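Local coordinates for protein DNA helicase RecQ (Deinococcus radiodurans, PDB 4Q48) that probably couples ATP hydrolysis to the unwinding of duplex DNA, moving along it in the 3'-5' direction, here seen as its catalytic core, at residues Gly40-Leu45 against Pro201-Ser206. Numbering follows the deposited sequence.
Sequences GNALVL and PQFVSS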
loop_
_atom_site.group_PDB
_atom_site.type_symbol
_atom_site.label_atom_id
_atom_site.label_comp_id
_atom_site.label_asym_id
_atom_site.label_seq_id
_atom_site.Cartn_x
_atom_site.Cartn_y
_atom_site.Cartn_z
ATOM N N GLY A 40 -20.701 2.130 -14.540
ATOM C CA GLY A 40 -20.357 1.061 -13.619
ATOM C C GLY A 40 -19.752 1.544 -12.309
ATOM O O GLY A 40 -19.581 2.746 -12.094
ATOM N N ASN A 41 -19.454 0.595 -11.423
ATOM C CA ASN A 41 -18.709 0.870 -10.198
ATOM C C ASN A 41 -17.329 0.279 -10.353
ATOM O O ASN A 41 -17.116 -0.563 -11.225
ATOM C CB ASN A 41 -19.387 0.274 -8.967
ATOM C CG ASN A 41 -20.688 0.964 -8.620
ATOM O OD1 ASN A 41 -20.992 2.046 -9.136
ATOM N ND2 ASN A 41 -21.458 0.351 -7.721
ATOM N N ALA A 42 -16.392 0.705 -9.517
ATOM C CA ALA A 42 -15.013 0.246 -9.666
ATOM C C ALA A 42 -14.194 0.389 -8.386
ATOM O O ALA A 42 -14.439 1.274 -7.562
ATOM C CB ALA A 42 -14.341 0.983 -10.802
ATOM N N LEU A 43 -13.242 -0.521 -8.222
ATOM C CA LEU A 43 -12.224 -0.425 -7.188
ATOM C C LEU A 43 -10.882 -0.314 -7.870
ATOM O O LEU A 43 -10.468 -1.221 -8.589
ATOM C CB LEU A 43 -12.246 -1.622 -6.262
ATOM C CG LEU A 43 -11.207 -1.533 -5.153
ATOM C CD1 LEU A 43 -11.294 -0.183 -4.471
ATOM C CD2 LEU A 43 -11.388 -2.647 -4.138
ATOM N N VAL A 44 -10.233 0.827 -7.681
ATOM C CA VAL A 44 -8.985 1.117 -8.369
ATOM C C VAL A 44 -7.811 1.264 -7.391
ATOM O O VAL A 44 -7.853 2.063 -6.453
ATOM C CB VAL A 44 -9.119 2.380 -9.243
ATOM C CG1 VAL A 44 -7.776 2.771 -9.837
ATOM C CG2 VAL A 44 -10.132 2.139 -10.346
ATOM N N LEU A 45 -6.775 0.456 -7.594
ATOM C CA LEU A 45 -5.625 0.468 -6.709
ATOM C C LEU A 45 -4.409 0.809 -7.554
ATOM O O LEU A 45 -4.058 0.087 -8.497
ATOM C CB LEU A 45 -5.494 -0.880 -6.005
ATOM C CG LEU A 45 -6.848 -1.352 -5.433
ATOM C CD1 LEU A 45 -7.360 -2.537 -6.229
ATOM C CD2 LEU A 45 -6.831 -1.690 -3.958
ATOM N N PRO A 201 -15.971 -4.554 -10.193
ATOM C CA PRO A 201 -14.633 -4.983 -10.615
ATOM C C PRO A 201 -13.562 -4.274 -9.778
ATOM O O PRO A 201 -13.780 -3.143 -9.323
ATOM C CB PRO A 201 -14.545 -4.535 -12.088
ATOM C CG PRO A 201 -15.905 -4.136 -12.471
ATOM C CD PRO A 201 -16.679 -3.795 -11.230
ATOM N N GLN A 202 -12.453 -4.958 -9.519
ATOM C CA GLN A 202 -11.351 -4.358 -8.773
ATOM C C GLN A 202 -10.174 -4.349 -9.721
ATOM O O GLN A 202 -9.858 -5.366 -10.349
ATOM C CB GLN A 202 -11.045 -5.097 -7.469
ATOM C CG GLN A 202 -9.927 -6.123 -7.538
ATOM C CD GLN A 202 -9.137 -6.192 -6.237
ATOM O OE1 GLN A 202 -9.605 -5.749 -5.175
ATOM N NE2 GLN A 202 -7.929 -6.737 -6.316
ATOM N N PHE A 203 -9.586 -3.166 -9.880
ATOM C CA PHE A 203 -8.496 -2.939 -10.829
ATOM C C PHE A 203 -7.153 -2.660 -10.164
ATOM O O PHE A 203 -7.035 -1.789 -9.289
ATOM C CB PHE A 203 -8.844 -1.789 -11.767
ATOM C CG PHE A 203 -10.078 -2.024 -12.582
ATOM C CD1 PHE A 203 -11.329 -1.705 -12.074
ATOM C CD2 PHE A 203 -9.993 -2.554 -13.860
ATOM C CE1 PHE A 203 -12.466 -1.904 -12.821
ATOM C CE2 PHE A 203 -11.130 -2.751 -14.618
ATOM C CZ PHE A 203 -12.364 -2.423 -14.096
ATOM N N VAL A 204 -6.139 -3.413 -10.559
ATOM C CA VAL A 204 -4.831 -3.219 -9.967
ATOM C C VAL A 204 -3.868 -2.822 -11.074
ATOM O O VAL A 204 -3.519 -3.643 -11.922
ATOM C CB VAL A 204 -4.354 -4.504 -9.245
ATOM C CG1 VAL A 204 -2.996 -4.294 -8.636
ATOM C CG2 VAL A 204 -5.344 -4.910 -8.144
ATOM N N SER A 205 -3.459 -1.557 -11.095
ATOM C CA SER A 205 -2.441 -1.142 -12.054
ATOM C C SER A 205 -1.098 -1.467 -11.417
ATOM O O SER A 205 -1.001 -1.536 -10.187
ATOM C CB SER A 205 -2.564 0.341 -12.405
ATOM O OG SER A 205 -1.329 0.887 -12.861
ATOM N N SER A 206 -0.045 -1.608 -12.217
ATOM C CA SER A 206 1.191 -2.081 -11.625
ATOM C C SER A 206 1.826 -1.080 -10.670
ATOM O O SER A 206 1.878 0.122 -10.937
ATOM C CB SER A 206 2.185 -2.444 -12.707
ATOM O OG SER A 206 3.288 -3.091 -12.136
#
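Two side-chain layers, above and below a pair of parallel strands, shape this contact. The axes of 42-45 and 202-204 approach to 4.5 Å and are inclined by 18°, and four backbone hydrogen bonds join them: L43 N to P201 O, F203 N to L43 O, L45 N to F203 O and S205 N to L45 O. In the last three the donor lies nearly along the C=O axis. On one face the F203 ring, its CG beside the backbone N (chi1 -60°), leans back until CE1, on one side of the ring, comes obliquely against A42 CB at 4.0 Å. L43 O sits at the ring edge, near its plane, 3.6 Å from F203 CD1, while V44 CG2 flanks the ring base, 4.4 Å from F203 CB; helix 29-37 covers this layer, I32 touching both V44 and F203. Strand 202-204 is outermost in the parallel sheet of the N-terminal RecA-like helicase domain; its inner neighbour 42-45 leads into the phosphate-binding loop with K52, which binds ADP in a nucleotide-bound form of this protein, though none is present here. On the other face L43 and Q202 run side by side; chi1 of Q202 (96°) carries its chain along the strand, and the bend at chi2 lifts the amide so that OE1 faces L43 CD2 (3.7 Å) and L45 CD1 (4.1 Å). L45 crosses V204 obliquely: its CD1 lies over F203 O and continues to V204 CG2 (3.7 Å), roughly perpendicular to its Q202 OE1 contact. Helix 185-194 packs on this layer through I191, K192 and R188.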